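Local coordinates for peptidase, C14 family (Geobacter sulfurreducens PCA, PDB 3BIJ), which probably acts as a caspase-like cysteine endopeptidase of peptidase family C14, cutting proteins or peptides by means of a catalytic cysteine, at the interface of chains A and B and the interface of chains A and C. Residues are numbered along the deposited sequence; one frame, centred on the assembly and turned at random. Chains: chain A/B/C, Uncharacterized protein GSU0716.

Contact 1: the interface of chains A and B. Residues chain A 250-253; chain B 145, 211.
B:Tyr145 lays its phenol ring against A:Pro252 and A:Pro253, two consecutive prolines in the loop that follows helix 240-250, and this apolar packing is the core of the patch. The patch is part of a two-fold interface between copies of one protein and has a twin with the chains exchanged; the structure alone does not show whether the pairing is biological. A:Pro252 sets its CA over one face, 3.4 Å from the centroid of the B:Tyr145 ring and shifted toward the rim, while its CD lies beside the phenol OH. A:Pro253 adds a second CH-pi contact, its CD lying 3.9 Å from the same centroid. This CD also packs on the root of the aromatic side chain, 3.4 Å from B:Tyr145 CB. CG of B:Tyr145 is anti to its carbonyl carbon (chi1 -76°), which turns one face of the ring toward A:Pro252, the two side chains lying at a slant to each other. Here two stiff pyrrolidine rings meet a flat aromatic one, an example of how proline and tyrosine can join surfaces with little hydrogen bonding.

Direct polar contact is slight. The phenol OH reaches the backbone O of A:Arg250, the last residue of helix 240-250, across 3.5 Å; this is a weak hydrogen bond, with the acceptor at the ring edge and in its plane.

On the side of the loop away from the ring, B:Asn211 approaches the backbone. Its modelled OD1 lies 3.3 Å from A:Pro252 O, a meeting of two acceptors that offers no bond. The opposite assignment of the amide would place a donor there, and oxygen and nitrogen are hard to tell apart at this resolution. CG of B:Asn211 sits between the backbone N and the carbonyl carbon (chi1 66°), bringing the amide close to the loop.

A water adds an indirect polar link. It lies 3.0 Å from A:Met251 O, the carbonyl of a selenomethionine, and also meets the backbone O of B:Asn211 at 3.2 Å, the two carbonyl oxygens about 104° apart around it.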
ATOM      1  N   ARG A 250     -19.804  -7.028 -12.754  1.00 40.21           N
ATOM      2  CA  ARG A 250     -19.044  -5.803 -12.999  1.00 37.98           C
ATOM      3  C   ARG A 250     -18.573  -5.100 -11.729  1.00 38.33           C
ATOM      4  O   ARG A 250     -17.643  -4.301 -11.761  1.00 46.01           O
ATOM      5  CB  ARG A 250     -19.910  -4.840 -13.806  1.00 39.07           C
ATOM      6  CG  ARG A 250     -20.505  -5.469 -15.061  1.00 48.91           C
ATOM      7  CD  ARG A 250     -21.478  -4.528 -15.749  1.00 41.49           C
ATOM      8  NE  ARG A 250     -20.815  -3.317 -16.246  1.00 46.24           N
ATOM      9  CZ  ARG A 250     -20.013  -3.281 -17.303  1.00 48.12           C
ATOM     10  NH1 ARG A 250     -19.759  -4.387 -17.998  1.00 47.18           N
ATOM     11  NH2 ARG A 250     -19.467  -2.134 -17.661  1.00 56.17           N
HETATM   12  N   MSE A 251     -19.231  -5.413 -10.619  1.00 45.28           N
HETATM   13  CA  MSE A 251     -18.958  -4.830  -9.316  1.00 31.96           C
HETATM   14  C   MSE A 251     -17.707  -5.361  -8.644  1.00 39.24           C
HETATM   15  O   MSE A 251     -17.355  -6.521  -8.799  1.00 42.18           O
HETATM   16  CB  MSE A 251     -20.140  -5.097  -8.402  1.00 40.65           C
HETATM   17  CG  MSE A 251     -21.437  -4.455  -8.854  1.00 49.24           C
HETATM   18 SE   MSE A 251     -21.386  -2.509  -8.672  1.00 65.04          SE
HETATM   19  CE  MSE A 251     -21.577  -2.366  -6.752  1.00 55.81           C
ATOM     20  N   PRO A 252     -17.029  -4.515  -7.862  1.00 34.11           N
ATOM     21  CA  PRO A 252     -15.813  -4.917  -7.155  1.00 32.49           C
ATOM     22  C   PRO A 252     -16.166  -5.909  -6.037  1.00 39.72           C
ATOM     23  O   PRO A 252     -17.269  -5.861  -5.473  1.00 38.23           O
ATOM     24  CB  PRO A 252     -15.272  -3.594  -6.625  1.00 37.58           C
ATOM     25  CG  PRO A 252     -16.521  -2.781  -6.386  1.00 35.74           C
ATOM     26  CD  PRO A 252     -17.348  -3.097  -7.610  1.00 30.34           C
ATOM     27  N   PRO A 253     -15.233  -6.813  -5.689  1.00 41.38           N
ATOM     28  CA  PRO A 253     -15.473  -7.813  -4.641  1.00 27.34           C
ATOM     29  C   PRO A 253     -15.836  -7.279  -3.260  1.00 36.71           C
ATOM     30  O   PRO A 253     -16.421  -8.005  -2.462  1.00 34.76           O
ATOM     31  CB  PRO A 253     -14.182  -8.629  -4.641  1.00 28.72           C
ATOM     32  CG  PRO A 253     -13.147  -7.627  -5.067  1.00 37.34           C
ATOM     33  CD  PRO A 253     -13.851  -6.894  -6.193  1.00 36.20           C
TER
ATOM     34  N   TYR B 145      -9.720  -7.015 -10.213  1.00 64.75           N
ATOM     35  CA  TYR B 145      -9.826  -6.560  -8.831  1.00 61.03           C
ATOM     36  C   TYR B 145      -8.895  -7.303  -7.881  1.00 61.83           C
ATOM     37  O   TYR B 145      -8.337  -6.703  -6.966  1.00 66.43           O
ATOM     38  CB  TYR B 145     -11.262  -6.703  -8.344  1.00 55.20           C
ATOM     39  CG  TYR B 145     -12.207  -5.649  -8.861  1.00 47.20           C
ATOM     40  CD1 TYR B 145     -13.271  -5.994  -9.689  1.00 55.22           C
ATOM     41  CD2 TYR B 145     -12.084  -4.319  -8.460  1.00 53.27           C
ATOM     42  CE1 TYR B 145     -14.202  -5.045 -10.101  1.00 56.49           C
ATOM     43  CE2 TYR B 145     -13.006  -3.357  -8.865  1.00 55.36           C
ATOM     44  CZ  TYR B 145     -14.065  -3.727  -9.681  1.00 62.18           C
ATOM     45  OH  TYR B 145     -15.016  -2.796 -10.042  1.00 67.62           O
ATOM     46  N   ASN B 211     -18.960 -12.644  -7.605  1.00 40.20           N
ATOM     47  CA  ASN B 211     -17.930 -11.686  -7.972  1.00 35.85           C
ATOM     48  C   ASN B 211     -16.791 -11.732  -6.972  1.00 36.63           C
ATOM     49  O   ASN B 211     -15.947 -10.841  -6.953  1.00 38.29           O
ATOM     50  CB  ASN B 211     -18.483 -10.261  -8.012  1.00 39.73           C
ATOM     51  CG  ASN B 211     -18.906  -9.762  -6.645  1.00 44.96           C
ATOM     52  OD1 ASN B 211     -18.956  -8.559  -6.407  1.00 56.45           O
ATOM     53  ND2 ASN B 211     -19.228 -10.686  -5.743  1.00 40.28           N
TER
HETATM   54  O   HOH W   1     -15.322  -8.747  -9.255  1.00 33.81           O

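Contact 2: the interface of chains A and C. Residues chain A 225-226, 228-230; chain C 96, 169, 173.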
ATOM      1  N   GLY A 225     -24.988   3.025 -10.725  1.00 37.28           N
ATOM      2  CA  GLY A 225     -24.251   3.286 -11.948  1.00 42.96           C
ATOM      3  C   GLY A 225     -24.133   2.042 -12.808  1.00 48.81           C
ATOM      4  O   GLY A 225     -24.315   2.105 -14.021  1.00 46.30           O
ATOM      5  N   GLN A 226     -23.823   0.904 -12.192  1.00 45.06           N
ATOM      6  CA  GLN A 226     -23.704  -0.322 -12.956  1.00 43.25           C
ATOM      7  C   GLN A 226     -25.068  -0.867 -13.349  1.00 52.46           C
ATOM      8  O   GLN A 226     -25.200  -1.565 -14.362  1.00 58.83           O
ATOM      9  CB  GLN A 226     -22.921  -1.368 -12.180  1.00 39.41           C
ATOM     10  CG  GLN A 226     -21.488  -0.959 -11.995  1.00 41.52           C
ATOM     11  CD  GLN A 226     -20.800  -0.664 -13.309  1.00 42.30           C
ATOM     12  OE1 GLN A 226     -20.034   0.290 -13.419  1.00 52.40           O
ATOM     13  NE2 GLN A 226     -21.061  -1.486 -14.313  1.00 36.66           N
ATOM     14  N   LEU A 228     -27.558   0.992 -14.291  1.00 46.35           N
ATOM     15  CA  LEU A 228     -27.842   1.724 -15.520  1.00 46.41           C
ATOM     16  C   LEU A 228     -26.982   1.250 -16.687  1.00 42.63           C
ATOM     17  O   LEU A 228     -27.422   1.244 -17.839  1.00 45.75           O
ATOM     18  CB  LEU A 228     -27.624   3.222 -15.310  1.00 39.84           C
ATOM     19  CG  LEU A 228     -28.518   3.828 -14.234  1.00 33.20           C
ATOM     20  CD1 LEU A 228     -28.096   5.264 -13.937  1.00 38.34           C
ATOM     21  CD2 LEU A 228     -29.942   3.756 -14.683  1.00 24.15           C
ATOM     22  N   ARG A 229     -25.754   0.843 -16.407  1.00 41.84           N
ATOM     23  CA  ARG A 229     -24.892   0.394 -17.494  1.00 43.51           C
ATOM     24  C   ARG A 229     -25.338  -0.932 -18.140  1.00 40.04           C
ATOM     25  O   ARG A 229     -25.244  -1.079 -19.356  1.00 41.09           O
ATOM     26  CB  ARG A 229     -23.435   0.312 -17.014  1.00 46.82           C
ATOM     27  CG  ARG A 229     -22.483  -0.308 -18.033  1.00 60.15           C
ATOM     28  CD  ARG A 229     -21.120   0.377 -18.103  1.00 53.38           C
ATOM     29  NE  ARG A 229     -21.142   1.529 -18.991  1.00 57.96           N
ATOM     30  CZ  ARG A 229     -20.083   1.973 -19.664  1.00 66.52           C
ATOM     31  NH1 ARG A 229     -20.180   3.035 -20.454  1.00 59.77           N
ATOM     32  NH2 ARG A 229     -18.921   1.348 -19.558  1.00 79.33           N
ATOM     33  N   VAL A 230     -25.823  -1.890 -17.349  1.00 32.20           N
ATOM     34  CA  VAL A 230     -26.266  -3.157 -17.931  1.00 31.08           C
ATOM     35  C   VAL A 230     -27.657  -2.970 -18.505  1.00 30.24           C
ATOM     36  O   VAL A 230     -28.018  -3.600 -19.486  1.00 30.51           O
ATOM     37  CB  VAL A 230     -26.313  -4.313 -16.896  1.00 29.76           C
ATOM     38  CG1 VAL A 230     -24.969  -4.459 -16.207  1.00 32.27           C
ATOM     39  CG2 VAL A 230     -27.403  -4.058 -15.877  1.00 46.32           C
TER
ATOM     40  N   PRO C  96     -23.394  -3.774 -22.579  1.00 55.87           N
ATOM     41  CA  PRO C  96     -23.272  -2.641 -21.652  1.00 56.74           C
ATOM     42  C   PRO C  96     -22.029  -1.783 -21.917  1.00 55.33           C
ATOM     43  O   PRO C  96     -22.034  -0.573 -21.685  1.00 55.57           O
ATOM     44  CB  PRO C  96     -23.242  -3.317 -20.281  1.00 52.54           C
ATOM     45  CG  PRO C  96     -22.683  -4.678 -20.587  1.00 58.70           C
ATOM     46  CD  PRO C  96     -23.390  -5.052 -21.850  1.00 51.02           C
ATOM     47  N   GLN C 169     -17.876   7.162 -16.585  1.00 44.74           N
ATOM     48  CA  GLN C 169     -18.958   6.426 -17.218  1.00 49.12           C
ATOM     49  C   GLN C 169     -20.344   6.890 -16.817  1.00 50.68           C
ATOM     50  O   GLN C 169     -21.254   6.931 -17.643  1.00 54.00           O
ATOM     51  CB  GLN C 169     -18.814   4.938 -16.936  1.00 48.65           C
ATOM     52  CG  GLN C 169     -17.582   4.333 -17.564  1.00 54.13           C
ATOM     53  CD  GLN C 169     -17.526   2.833 -17.387  1.00 62.90           C
ATOM     54  OE1 GLN C 169     -16.591   2.183 -17.852  1.00 67.00           O
ATOM     55  NE2 GLN C 169     -18.531   2.271 -16.713  1.00 64.81           N
HETATM   56  N   MSE C 173     -23.240   8.292 -19.674  1.00 48.54           N
HETATM   57  CA  MSE C 173     -24.595   7.797 -19.884  1.00 47.14           C
HETATM   58  C   MSE C 173     -25.619   8.879 -19.578  1.00 49.17           C
HETATM   59  O   MSE C 173     -26.603   9.056 -20.302  1.00 45.76           O
HETATM   60  CB  MSE C 173     -24.853   6.581 -18.994  1.00 55.85           C
HETATM   61  CG  MSE C 173     -23.818   5.461 -19.163  1.00 70.52           C
HETATM   62 SE   MSE C 173     -24.122   3.913 -17.999  1.00 76.38          SE
HETATM   63  CE  MSE C 173     -23.868   4.810 -16.266  1.00 80.67           C
TER
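The guanidinium of A:Arg229 is sandwiched between two parts of chain C. Over one face lies the backbone O of C:Pro96, 3.5 Å above the plane and toward the rim. CG of C:Gln169 covers the opposite face, also off centre, and the neighbouring amide follows the guanidinium with its plane inclined by 32°. A:Arg229 CZ stands 3.5 Å from the amide carbon CD of C:Gln169. The NH2 end is modelled too close to the amide and its N-H groups point elsewhere, so it makes no hydrogen bond there and the detail is doubtful. The carbonyl of C:Pro96 is likely to favour the positive charge modestly.

CG of A:Arg229 is anti to the backbone N (chi1 173°), and bends at chi2 and chi3 then turn the chain in between its neighbours. At the base of the arginine side chain, the selenium SE of selenomethionine C:Met173 packs 3.6 Å from A:Arg229 CA, and its methyl CE reaches toward A:Gly225 O. CB of C:Pro96 lies 3.8 Å from A:Val230 CA, packing near the end of helix 222-231. An alanine in place of A:Arg229 would probably open a gap between C:Pro96 and C:Gln169, leaving the glutamine amide free to turn.

The site thus docks helix 222-231 of chain A onto helix 169-178 and a loop of chain C, joining the two copies in the deposited assembly, whether or not that pairing is biological.

The C-alpha centres of contact 1 and contact 2 lie about 14 Å apart, and chain A takes part in both with different residues. Contact 1 uses the end of helix 240-250 and the loop after it, contact 2 the helix 222-231. The two segments adjoin within chain A. Chain A therefore bridges chains B and C through neighbouring patches of one surface. Contact 1 belongs to a two-fold interface, whereas contact 2 lies in one that is not an exact two-fold; whether the eight-copy assembly forms in solution the structure alone does not show.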